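Local coordinates for 5-dehydro-2-deoxygluconokinase (Bacillus halodurans C-125, PDB 2QCV), which probably phosphorylates 5-dehydro-2-deoxy-D-gluconate with ATP to give 6-phospho-5-dehydro-2-deoxy-D-gluconate, a step in the breakdown of myo-inositol, at residues A[15-20]-A[156-161]; A[46-51]-A[78-83]; A[224-229]-A[237-242]; A[279-282]-A[286-289]. All coordinates share one frame; numbering follows the deposited sequence. Where two conformers were deposited one is given.

Contact 1 (A[15-20]-A[156-161]); sequences IAIGRA and EAVLKA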
loop_
_atom_site.group_PDB
_atom_site.type_symbol
_atom_site.label_atom_id
_atom_site.label_comp_id
_atom_site.label_asym_id
_atom_site.label_seq_id
_atom_site.Cartn_x
_atom_site.Cartn_y
_atom_site.Cartn_z
ATOM N N ILE A 15 -7.256 22.543 -24.479
ATOM C CA ILE A 15 -6.438 21.442 -24.010
ATOM C C ILE A 15 -7.110 20.955 -22.728
ATOM O O ILE A 15 -7.426 21.766 -21.838
ATOM C CB ILE A 15 -4.996 21.892 -23.715
ATOM C CG1 ILE A 15 -4.294 22.220 -25.024
ATOM C CG2 ILE A 15 -4.225 20.776 -22.963
ATOM C CD1 ILE A 15 -2.881 22.855 -24.810
ATOM N N ALA A 16 -7.393 19.663 -22.659
ATOM C CA ALA A 16 -7.980 19.057 -21.462
ATOM C C ALA A 16 -6.919 18.265 -20.724
ATOM O O ALA A 16 -5.938 17.790 -21.313
ATOM C CB ALA A 16 -9.144 18.172 -21.813
ATOM N N ILE A 17 -7.124 18.131 -19.418
ATOM C CA ILE A 17 -6.192 17.413 -18.552
ATOM C C ILE A 17 -6.979 16.425 -17.714
ATOM O O ILE A 17 -8.002 16.757 -17.130
ATOM C CB ILE A 17 -5.329 18.378 -17.661
ATOM C CG1 ILE A 17 -4.359 17.620 -16.762
ATOM C CG2 ILE A 17 -6.182 19.344 -16.849
ATOM C CD1 ILE A 17 -3.185 18.485 -16.238
ATOM N N GLY A 18 -6.481 15.186 -17.711
ATOM C CA GLY A 18 -6.959 14.154 -16.810
ATOM C C GLY A 18 -7.019 12.803 -17.514
ATOM O O GLY A 18 -6.037 12.368 -18.102
ATOM N N ARG A 19 -8.175 12.146 -17.403
ATOM C CA ARG A 19 -8.332 10.736 -17.788
ATOM C C ARG A 19 -8.720 10.515 -19.236
ATOM O O ARG A 19 -9.734 11.056 -19.728
ATOM C CB ARG A 19 -9.423 10.084 -16.928
ATOM C CG ARG A 19 -9.759 8.654 -17.304
ATOM C CD ARG A 19 -10.669 8.031 -16.204
ATOM N NE ARG A 19 -9.852 7.811 -15.016
ATOM C CZ ARG A 19 -10.300 7.708 -13.766
ATOM N NH1 ARG A 19 -11.602 7.738 -13.491
ATOM N NH2 ARG A 19 -9.416 7.536 -12.793
ATOM N N ALA A 20 -7.965 9.626 -19.879
ATOM C CA ALA A 20 -8.366 8.966 -21.114
ATOM C C ALA A 20 -8.280 7.476 -20.818
ATOM O O ALA A 20 -7.217 6.972 -20.409
ATOM C CB ALA A 20 -7.468 9.340 -22.279
ATOM N N GLU A 156 -1.967 17.211 -8.018
ATOM C CA GLU A 156 -0.939 18.277 -8.096
ATOM C C GLU A 156 -0.594 18.675 -9.532
ATOM O O GLU A 156 -0.302 19.856 -9.799
ATOM C CB GLU A 156 0.349 17.883 -7.364
ATOM C CG GLU A 156 0.166 17.638 -5.934
ATOM C CD GLU A 156 -0.402 16.254 -5.622
ATOM O OE1 GLU A 156 0.171 15.291 -6.077
ATOM O OE2 GLU A 156 -1.331 16.163 -4.840
ATOM N N ALA A 157 -0.631 17.709 -10.454
ATOM C CA ALA A 157 -0.470 18.007 -11.857
ATOM C C ALA A 157 -1.566 18.977 -12.311
ATOM O O ALA A 157 -1.289 19.936 -13.028
ATOM C CB ALA A 157 -0.518 16.694 -12.731
ATOM N N VAL A 158 -2.808 18.734 -11.892
ATOM C CA VAL A 158 -3.914 19.625 -12.252
ATOM C C VAL A 158 -3.733 20.996 -11.630
ATOM O O VAL A 158 -3.927 22.022 -12.286
ATOM C CB VAL A 158 -5.271 19.032 -11.836
ATOM C CG1 VAL A 158 -6.384 20.038 -12.000
ATOM C CG2 VAL A 158 -5.561 17.715 -12.688
ATOM N N LEU A 159 -3.369 21.036 -10.351
ATOM C CA LEU A 159 -3.170 22.335 -9.705
ATOM C C LEU A 159 -2.056 23.133 -10.427
ATOM O O LEU A 159 -2.150 24.384 -10.576
ATOM C CB LEU A 159 -2.931 22.146 -8.200
ATOM C CG LEU A 159 -4.099 21.595 -7.356
ATOM C CD1 LEU A 159 -3.629 21.334 -5.897
ATOM C CD2 LEU A 159 -5.251 22.576 -7.408
ATOM N N LYS A 160 -0.986 22.445 -10.840
ATOM C CA LYS A 160 0.085 23.087 -11.590
ATOM C C LYS A 160 -0.423 23.619 -12.927
ATOM O O LYS A 160 -0.190 24.778 -13.285
ATOM C CB LYS A 160 1.264 22.136 -11.825
ATOM C CG LYS A 160 2.287 22.726 -12.786
ATOM C CD LYS A 160 3.525 21.837 -12.839
ATOM C CE LYS A 160 4.530 22.367 -13.901
ATOM N NZ LYS A 160 5.811 21.536 -13.878
ATOM N N ALA A 161 -1.150 22.785 -13.657
ATOM C CA ALA A 161 -1.764 23.196 -14.951
ATOM C C ALA A 161 -2.605 24.467 -14.853
ATOM O O ALA A 161 -2.464 25.363 -15.684
ATOM C CB ALA A 161 -2.589 22.031 -15.543
#

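Contact 2 (A[46-51]-A[78-83]); sequences SPANIV and SYMRGV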
loop_
_atom_site.group_PDB
_atom_site.type_symbol
_atom_site.label_atom_id
_atom_site.label_comp_id
_atom_site.label_asym_id
_atom_site.label_seq_id
_atom_site.Cartn_x
_atom_site.Cartn_y
_atom_site.Cartn_z
ATOM N N SER A 46 -14.004 11.421 -18.970
ATOM C CA SER A 46 -14.634 12.738 -19.236
ATOM C C SER A 46 -13.806 13.736 -20.075
ATOM O O SER A 46 -14.298 14.179 -21.108
ATOM C CB SER A 46 -15.123 13.368 -17.939
ATOM O OG SER A 46 -15.498 14.701 -18.181
ATOM N N PRO A 47 -12.565 14.093 -19.657
ATOM C CA PRO A 47 -11.834 15.028 -20.521
ATOM C C PRO A 47 -11.474 14.506 -21.913
ATOM O O PRO A 47 -11.456 15.281 -22.854
ATOM C CB PRO A 47 -10.592 15.393 -19.712
ATOM C CG PRO A 47 -10.471 14.358 -18.675
ATOM C CD PRO A 47 -11.813 13.753 -18.440
ATOM N N ALA A 48 -11.178 13.221 -22.043
ATOM C CA ALA A 48 -11.000 12.584 -23.339
ATOM C C ALA A 48 -12.231 12.715 -24.229
ATOM O O ALA A 48 -12.143 13.104 -25.413
ATOM C CB ALA A 48 -10.575 11.066 -23.152
ATOM N N ASN A 49 -13.394 12.382 -23.684
ATOM C CA ASN A 49 -14.644 12.520 -24.410
ATOM C C ASN A 49 -14.881 13.955 -24.852
ATOM O O ASN A 49 -15.400 14.206 -25.946
ATOM C CB ASN A 49 -15.836 12.112 -23.526
ATOM C CG ASN A 49 -15.927 10.659 -23.309
ATOM O OD1 ASN A 49 -15.353 9.846 -24.064
ATOM N ND2 ASN A 49 -16.658 10.285 -22.237
ATOM N N ILE A 50 -14.543 14.898 -23.981
ATOM C CA ILE A 50 -14.783 16.312 -24.289
ATOM C C ILE A 50 -13.880 16.720 -25.470
ATOM O O ILE A 50 -14.345 17.371 -26.407
ATOM C CB ILE A 50 -14.574 17.236 -23.062
ATOM C CG1 ILE A 50 -15.670 16.969 -22.032
ATOM C CG2 ILE A 50 -14.605 18.751 -23.471
ATOM C CD1 ILE A 50 -15.454 17.694 -20.681
ATOM N N VAL A 51 -12.614 16.331 -25.451
ATOM C CA VAL A 51 -11.735 16.695 -26.586
ATOM C C VAL A 51 -12.065 15.952 -27.883
ATOM O O VAL A 51 -11.957 16.535 -28.945
ATOM C CB VAL A 51 -10.213 16.659 -26.314
ATOM C CG1 VAL A 51 -9.855 17.680 -25.185
ATOM C CG2 VAL A 51 -9.683 15.244 -26.047
ATOM N N SER A 78 -3.750 6.294 -30.582
ATOM C CA SER A 78 -4.006 6.188 -32.001
ATOM C C SER A 78 -5.386 6.685 -32.398
ATOM O O SER A 78 -5.537 7.332 -33.444
ATOM C CB SER A 78 -3.779 4.749 -32.464
ATOM O OG SER A 78 -2.434 4.395 -32.190
ATOM N N TYR A 79 -6.393 6.376 -31.577
ATOM C CA TYR A 79 -7.749 6.838 -31.808
ATOM C C TYR A 79 -7.851 8.368 -31.706
ATOM O O TYR A 79 -8.404 9.031 -32.591
ATOM C CB TYR A 79 -8.737 6.215 -30.807
ATOM C CG TYR A 79 -10.154 6.648 -31.126
ATOM C CD1 TYR A 79 -10.903 5.982 -32.082
ATOM C CD2 TYR A 79 -10.710 7.761 -30.532
ATOM C CE1 TYR A 79 -12.182 6.409 -32.412
ATOM C CE2 TYR A 79 -11.977 8.194 -30.861
ATOM C CZ TYR A 79 -12.704 7.514 -31.812
ATOM O OH TYR A 79 -13.978 7.940 -32.116
HETATM N N MSE A 80 -7.365 8.935 -30.600
HETATM C CA MSE A 80 -7.404 10.383 -30.437
HETATM C C MSE A 80 -6.682 11.108 -31.568
HETATM O O MSE A 80 -7.207 12.069 -32.116
HETATM C CB MSE A 80 -6.834 10.745 -29.063
HETATM C CG MSE A 80 -7.718 10.209 -27.965
HETATM SE SE MSE A 80 -7.049 10.678 -26.159
HETATM C CE MSE A 80 -7.970 12.348 -26.071
ATOM N N ARG A 81 -5.493 10.637 -31.934
ATOM C CA ARG A 81 -4.752 11.192 -33.044
ATOM C C ARG A 81 -5.543 11.074 -34.348
ATOM O O ARG A 81 -5.596 12.010 -35.152
ATOM C CB ARG A 81 -3.406 10.493 -33.195
ATOM C CG ARG A 81 -2.606 11.002 -34.396
ATOM C CD ARG A 81 -1.147 10.728 -34.243
ATOM N NE ARG A 81 -0.904 9.374 -33.767
ATOM C CZ ARG A 81 -0.912 8.283 -34.519
ATOM N NH1 ARG A 81 -1.133 8.354 -35.823
ATOM N NH2 ARG A 81 -0.693 7.100 -33.949
ATOM N N GLY A 82 -6.186 9.934 -34.533
ATOM C CA GLY A 82 -6.940 9.680 -35.754
ATOM C C GLY A 82 -8.162 10.564 -35.884
ATOM O O GLY A 82 -8.606 10.799 -36.989
ATOM N N VAL A 83 -8.737 11.043 -34.773
ATOM C CA VAL A 83 -9.855 11.976 -34.848
ATOM C C VAL A 83 -9.427 13.453 -34.728
ATOM O O VAL A 83 -10.275 14.355 -34.632
ATOM C CB VAL A 83 -10.986 11.677 -33.830
ATOM C CG1 VAL A 83 -11.521 10.330 -34.072
ATOM C CG2 VAL A 83 -10.515 11.830 -32.361
#

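Contact 3 (A[224-229]-A[237-242]); sequences ETIRYL and IVIKHG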
loop_
_atom_site.group_PDB
_atom_site.type_symbol
_atom_site.label_atom_id
_atom_site.label_comp_id
_atom_site.label_asym_id
_atom_site.label_seq_id
_atom_site.Cartn_x
_atom_site.Cartn_y
_atom_site.Cartn_z
ATOM N N GLU A 224 -27.260 31.439 -4.144
ATOM C CA GLU A 224 -26.236 31.371 -3.115
ATOM C C GLU A 224 -24.923 30.847 -3.665
ATOM O O GLU A 224 -23.846 31.330 -3.295
ATOM C CB GLU A 224 -26.712 30.521 -1.930
ATOM C CG GLU A 224 -27.823 31.216 -1.132
ATOM C CD GLU A 224 -27.404 32.627 -0.716
ATOM O OE1 GLU A 224 -26.366 32.749 -0.022
ATOM O OE2 GLU A 224 -28.079 33.610 -1.122
ATOM N N THR A 225 -24.995 29.858 -4.543
ATOM C CA THR A 225 -23.796 29.297 -5.175
ATOM C C THR A 225 -23.018 30.376 -5.884
ATOM O O THR A 225 -21.792 30.464 -5.730
ATOM C CB THR A 225 -24.187 28.220 -6.177
ATOM O OG1 THR A 225 -24.862 27.175 -5.463
ATOM C CG2 THR A 225 -22.990 27.677 -6.957
ATOM N N ILE A 226 -23.699 31.170 -6.705
ATOM C CA ILE A 226 -23.000 32.168 -7.497
ATOM C C ILE A 226 -22.573 33.353 -6.638
ATOM O O ILE A 226 -21.538 33.935 -6.912
ATOM C CB ILE A 226 -23.809 32.631 -8.742
ATOM C CG1 ILE A 226 -24.968 33.539 -8.323
ATOM C CG2 ILE A 226 -24.194 31.384 -9.607
ATOM C CD1 ILE A 226 -25.951 33.916 -9.415
ATOM N N ARG A 227 -23.338 33.687 -5.600
ATOM C CA ARG A 227 -22.919 34.771 -4.691
ATOM C C ARG A 227 -21.568 34.424 -4.055
ATOM O O ARG A 227 -20.710 35.284 -3.893
ATOM C CB ARG A 227 -23.978 35.023 -3.624
ATOM C CG ARG A 227 -23.640 36.101 -2.608
ATOM C CD ARG A 227 -24.813 36.300 -1.585
ATOM N N TYR A 228 -21.397 33.150 -3.705
ATOM C CA TYR A 228 -20.142 32.607 -3.207
ATOM C C TYR A 228 -19.008 32.655 -4.258
ATOM O O TYR A 228 -17.990 33.331 -4.058
ATOM C CB TYR A 228 -20.373 31.162 -2.621
ATOM C CG TYR A 228 -19.178 30.238 -2.693
ATOM C CD1 TYR A 228 -17.936 30.620 -2.195
ATOM C CD2 TYR A 228 -19.304 28.951 -3.221
ATOM C CE1 TYR A 228 -16.849 29.778 -2.273
ATOM C CE2 TYR A 228 -18.237 28.110 -3.303
ATOM C CZ TYR A 228 -16.997 28.527 -2.834
ATOM O OH TYR A 228 -15.926 27.685 -2.909
ATOM N N LEU A 229 -19.195 32.001 -5.398
ATOM C CA LEU A 229 -18.099 31.853 -6.348
ATOM C C LEU A 229 -17.705 33.153 -7.023
ATOM O O LEU A 229 -16.541 33.327 -7.383
ATOM C CB LEU A 229 -18.440 30.799 -7.393
ATOM C CG LEU A 229 -18.351 29.365 -6.881
ATOM C CD1 LEU A 229 -18.798 28.437 -7.965
ATOM C CD2 LEU A 229 -16.925 29.015 -6.391
ATOM N N ILE A 237 -20.742 30.782 -14.643
ATOM C CA ILE A 237 -21.054 29.562 -13.921
ATOM C C ILE A 237 -22.265 28.948 -14.583
ATOM O O ILE A 237 -23.295 29.628 -14.785
ATOM C CB ILE A 237 -21.347 29.870 -12.413
ATOM C CG1 ILE A 237 -20.139 30.540 -11.759
ATOM C CG2 ILE A 237 -21.827 28.625 -11.645
ATOM C CD1 ILE A 237 -20.390 31.163 -10.397
ATOM N N VAL A 238 -22.128 27.690 -14.980
ATOM C CA VAL A 238 -23.220 26.962 -15.643
ATOM C C VAL A 238 -23.710 25.827 -14.756
ATOM O O VAL A 238 -22.942 24.941 -14.391
ATOM C CB VAL A 238 -22.776 26.431 -17.014
ATOM C CG1 VAL A 238 -23.921 25.648 -17.660
ATOM C CG2 VAL A 238 -22.253 27.615 -17.938
ATOM N N ILE A 239 -24.973 25.871 -14.352
ATOM C CA ILE A 239 -25.513 24.896 -13.411
ATOM C C ILE A 239 -26.629 24.128 -14.135
ATOM O O ILE A 239 -27.605 24.734 -14.588
ATOM C CB ILE A 239 -26.068 25.558 -12.091
ATOM C CG1 ILE A 239 -25.021 26.538 -11.477
ATOM C CG2 ILE A 239 -26.552 24.475 -11.072
ATOM C CD1 ILE A 239 -25.409 27.207 -10.153
ATOM N N LYS A 240 -26.453 22.815 -14.271
ATOM C CA LYS A 240 -27.374 21.958 -15.038
ATOM C C LYS A 240 -28.322 21.198 -14.130
ATOM O O LYS A 240 -27.932 20.663 -13.070
ATOM C CB LYS A 240 -26.581 20.970 -15.869
ATOM C CG LYS A 240 -25.509 21.651 -16.745
ATOM C CD LYS A 240 -24.666 20.615 -17.422
ATOM C CE LYS A 240 -23.618 20.015 -16.528
ATOM N NZ LYS A 240 -23.045 18.755 -17.143
ATOM N N HIS A 241 -29.577 21.153 -14.547
ATOM C CA HIS A 241 -30.643 20.532 -13.767
ATOM C C HIS A 241 -31.422 19.472 -14.573
ATOM O O HIS A 241 -32.632 19.262 -14.368
ATOM C CB HIS A 241 -31.602 21.589 -13.260
ATOM C CG HIS A 241 -30.987 22.623 -12.357
ATOM N ND1 HIS A 241 -31.207 22.628 -10.998
ATOM C CD2 HIS A 241 -30.175 23.679 -12.609
ATOM C CE1 HIS A 241 -30.573 23.652 -10.454
ATOM N NE2 HIS A 241 -29.952 24.319 -11.409
ATOM N N GLY A 242 -30.737 18.782 -15.477
ATOM C CA GLY A 242 -31.357 17.701 -16.244
ATOM C C GLY A 242 -32.575 18.195 -17.011
ATOM O O GLY A 242 -32.528 19.199 -17.701
#

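Contact 4 (A[279-282]-A[286-289]); sequences FLYA and GKGI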
loop_
_atom_site.group_PDB
_atom_site.type_symbol
_atom_site.label_atom_id
_atom_site.label_comp_id
_atom_site.label_asym_id
_atom_site.label_seq_id
_atom_site.Cartn_x
_atom_site.Cartn_y
_atom_site.Cartn_z
ATOM N N PHE A 279 -21.235 23.163 -25.779
ATOM C CA PHE A 279 -21.357 24.459 -25.123
ATOM C C PHE A 279 -20.098 25.299 -25.364
ATOM O O PHE A 279 -20.170 26.461 -25.798
ATOM C CB PHE A 279 -21.589 24.277 -23.622
ATOM C CG PHE A 279 -21.631 25.569 -22.852
ATOM C CD1 PHE A 279 -22.816 26.276 -22.682
ATOM C CD2 PHE A 279 -20.501 26.059 -22.268
ATOM C CE1 PHE A 279 -22.839 27.489 -21.975
ATOM C CE2 PHE A 279 -20.511 27.252 -21.556
ATOM C CZ PHE A 279 -21.685 27.975 -21.418
ATOM N N LEU A 280 -18.926 24.689 -25.167
ATOM C CA LEU A 280 -17.689 25.421 -25.405
ATOM C C LEU A 280 -17.485 25.751 -26.869
ATOM O O LEU A 280 -17.025 26.832 -27.207
ATOM C CB LEU A 280 -16.478 24.668 -24.881
ATOM C CG LEU A 280 -16.454 24.491 -23.348
ATOM C CD1 LEU A 280 -15.350 23.462 -22.924
ATOM C CD2 LEU A 280 -16.278 25.866 -22.698
ATOM N N TYR A 281 -17.789 24.814 -27.751
ATOM C CA TYR A 281 -17.763 25.145 -29.178
ATOM C C TYR A 281 -18.574 26.391 -29.492
ATOM O O TYR A 281 -18.117 27.292 -30.223
ATOM C CB TYR A 281 -18.268 23.972 -30.010
ATOM C CG TYR A 281 -18.609 24.338 -31.429
ATOM C CD1 TYR A 281 -17.645 24.286 -32.429
ATOM C CD2 TYR A 281 -19.900 24.706 -31.777
ATOM C CE1 TYR A 281 -17.969 24.612 -33.772
ATOM C CE2 TYR A 281 -20.227 25.073 -33.097
ATOM C CZ TYR A 281 -19.255 24.988 -34.088
ATOM O OH TYR A 281 -19.575 25.310 -35.378
ATOM N N ALA A 282 -19.797 26.456 -28.966
ATOM C CA ALA A 282 -20.648 27.613 -29.242
ATOM C C ALA A 282 -20.061 28.909 -28.715
ATOM O O ALA A 282 -20.121 29.963 -29.388
ATOM C CB ALA A 282 -22.082 27.390 -28.680
ATOM N N GLY A 286 -18.506 32.342 -30.877
ATOM C CA GLY A 286 -19.130 33.649 -30.826
ATOM C C GLY A 286 -20.635 33.631 -30.784
ATOM O O GLY A 286 -21.261 34.631 -31.038
ATOM N N LYS A 287 -21.233 32.495 -30.430
ATOM C CA LYS A 287 -22.690 32.379 -30.456
ATOM C C LYS A 287 -23.347 32.971 -29.223
ATOM O O LYS A 287 -24.559 33.179 -29.197
ATOM C CB LYS A 287 -23.109 30.919 -30.659
ATOM C CG LYS A 287 -22.626 30.409 -32.043
ATOM C CD LYS A 287 -22.967 28.997 -32.272
ATOM C CE LYS A 287 -22.341 28.461 -33.558
ATOM N NZ LYS A 287 -22.762 29.231 -34.721
ATOM N N GLY A 288 -22.567 33.215 -28.184
ATOM C CA GLY A 288 -23.115 33.796 -26.977
ATOM C C GLY A 288 -23.643 32.723 -26.041
ATOM O O GLY A 288 -23.795 31.556 -26.419
ATOM N N ILE A 289 -23.878 33.114 -24.804
ATOM C CA ILE A 289 -24.170 32.125 -23.755
ATOM C C ILE A 289 -25.522 31.474 -23.949
ATOM O O ILE A 289 -25.668 30.256 -23.780
ATOM C CB ILE A 289 -24.041 32.769 -22.357
ATOM C CG1 ILE A 289 -22.595 33.228 -22.138
ATOM C CG2 ILE A 289 -24.541 31.824 -21.256
ATOM C CD1 ILE A 289 -22.418 34.209 -21.024
HETATM O O HOH W 1 -21.875 26.481 -36.277
#

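Contact 1 (A[15-20]-A[156-161])
I17 meets A161, A157 and V158 through the outer end of its side chain, and no hydrogen bond crosses the contact. The tight spot is the methyl-to-methyl meeting of I17 CD1 and A161 CB, 3.7 Å apart. One helical turn back, the same CD1 lies 4.0 Å from A157 O, a carbonyl already taken by the backbone N of A161. With CG1 placed opposite the backbone N (chi1 -180°) and chi2 also extended, the isoleucine chain runs straight out from the strand, and its last carbon rather than its flank does most of the touching. V158 fits more loosely: its CG2 stays 4.2 Å from I17 CG1, and V144 and A148 also pack on its side chain. The arrangement is that of a helix laid on the mostly parallel central sheet of the ribokinase-type fold of PfkB kinases. Helix 154-167 is the connection of the beta-alpha-beta crossover between strands 139-145 and 171-175, and here it reaches across to the neighbouring strand 12-17; the two short axes run nearly antiparallel, at 150°, with a closest approach of 10.3 Å. While I17 faces this helix, A16 packs on P47 and V51 of helix 46-56, so successive residues, pointing to opposite faces of the strand, serve two helices. Away from I17 the helix turns to the second subunit, where polar groups join in. K160, partly exposed, sends its chain away from I17 to P128 O and to a salt bridge with E187 of the second subunit, and buried E156 takes hydrogen bonds from S152 and Y192, the latter also of the second subunit.

Contact 2 (A[46-51]-A[78-83])
M80, present as selenomethionine, is the residue that helix 71-82 inserts against A48 and V51 of helix 46-56. Along the second segment, S78 comes first and serves the helix itself, its carbonyl receiving G82 N. Y79 does the same one residue on, for V83 N. M80 then carries the whole contact. Its CG sits beside the backbone N (chi1 -65°), the next bond is extended, and the bend at chi3 (88°) turns CE onto the other helix. There CE presses on V51 CG2 at 3.4 Å, closer than two carbons usually come, and lies 4.1 Å from A48 CB; the two side chains M80 and V51 cross at a slant. Both helices lie against strand 61-67 of the ribokinase-type alpha/beta core, where F63 touches M80 as well as V51, so the selenomethionine fills the angle between two helices and the sheet beneath them. Helix 71-82 is itself the link of a beta-alpha-beta crossover from strand 61-67 to strand 90-92. Beyond M80, R81 turns to the exposed side and pairs with E77. After G82 the helix gives out, and V83 is the first residue to leave helical angles; its carbonyl O is hydrogen-bonded to S55 OG of helix 46-56.

Contact 3 (A[224-229]-A[237-242])
I237 and I239 of strand 236-240 point into the face that helix 222-229 lays over the sheet with I226, L229 and T225. This is the return leg of a beta-alpha-beta crossover from strand 202-206 to strand 236-240 in the ribokinase-type fold: the chain leaves the helix, turns, and comes back beneath it, the short axes 10.2 Å apart and at 155°. I237 does most of the work. Its CG1 lies beside the backbone N (chi1 -59°) and chi2 is extended, which lifts CD1 off the strand into the notch between I226 and L229. CD1 there touches L229 CB at 3.6 Å and I226 CG2 at 3.9 Å, both side chains passing it obliquely. I226 adopts the less common isoleucine arrangement, chi1 74°, with CG1 wedged between N and carbonyl carbon; this leaves CG2 to face the strand while the longer branch leads away from it. T225 divides its two branches. Its methyl CG2, opposite the backbone N, meets I239 CD1 end to end at 4.0 Å, whereas OG1, on the other branch, is hydrogen-bonded to E214, R207 and the backbone of D221. The strand's other face belongs to helix 271-284, whose Y275 and F279 pack on V238, so the alternation of the strand separates two helical layers. L229 serves two neighbours: its CD1 is 4.0 Å from I237 CD1, and its CD2 stands 3.4 Å above the ring plane of Y228, displaced toward the rim.

Contact 4 (A[279-282]-A[286-289])
Y281 and K287 are brought together by their torsions: the tyrosine ring swings out opposite its backbone N (chi1 165°), while the lysine sets CG beside its own backbone N (chi1 -64°) and runs extended through chi2 and chi3. K287 CE thereby comes 4.0 Å from Y281 CE2, the two side chains lying crosswise, and the bend at chi4 then turns NZ toward a water. Further down the same lysine, CD rests 4.0 Å from A282 CB. Beneath this the backbone closes the helix: K287 N donates to A282 O over 3.0 Å, nearly straight at 162°, the outer bond of a Schellman motif that ends helix 271-284. G286 is its C-prime residue, with the positive phi that the turn requires. G288 stands at the N-cap of helix 289-305, making this a tight helix-to-helix turn of the PfkB domain. On the inner side, I289 O approaches F279 CE1, and F279 also packs on A292, L293 and strand 236-240. The water, at the edge of the Y281 ring and in its plane, is hydrogen-bonded to Y281 OH at 2.7 Å and weakly accepts from K287 NZ at 3.3 Å. An alanine at K287 would probably leave the water and Y281 OH without the ammonium group and the flank of A282 uncovered. The close of the helix thus rests on the main-chain bond from K287 N to A282 O, to which the water bridge adds a weak link between NZ and Y281 OH.

From the N terminus, strand 12-17 opens the widest loop: contact 1 closes it on helix 154-167, with 135 residues between its segments. Contact 2 opens and closes within that span, joining helix 46-56, which packs on the other face of that strand, to helix 71-82, and the two contacts touch where A16 meets V51 and A20 meets A48. Contacts 3 and 4 follow in series, each shutting a short loop, seven and three residues long; none of the four cross. Contact 3 ties a helix to strand 236-240 of the sheet that also holds strand 12-17, and V238 of that strand packs on F279 of contact 4, linking the sheet to the turn after helix 271-284.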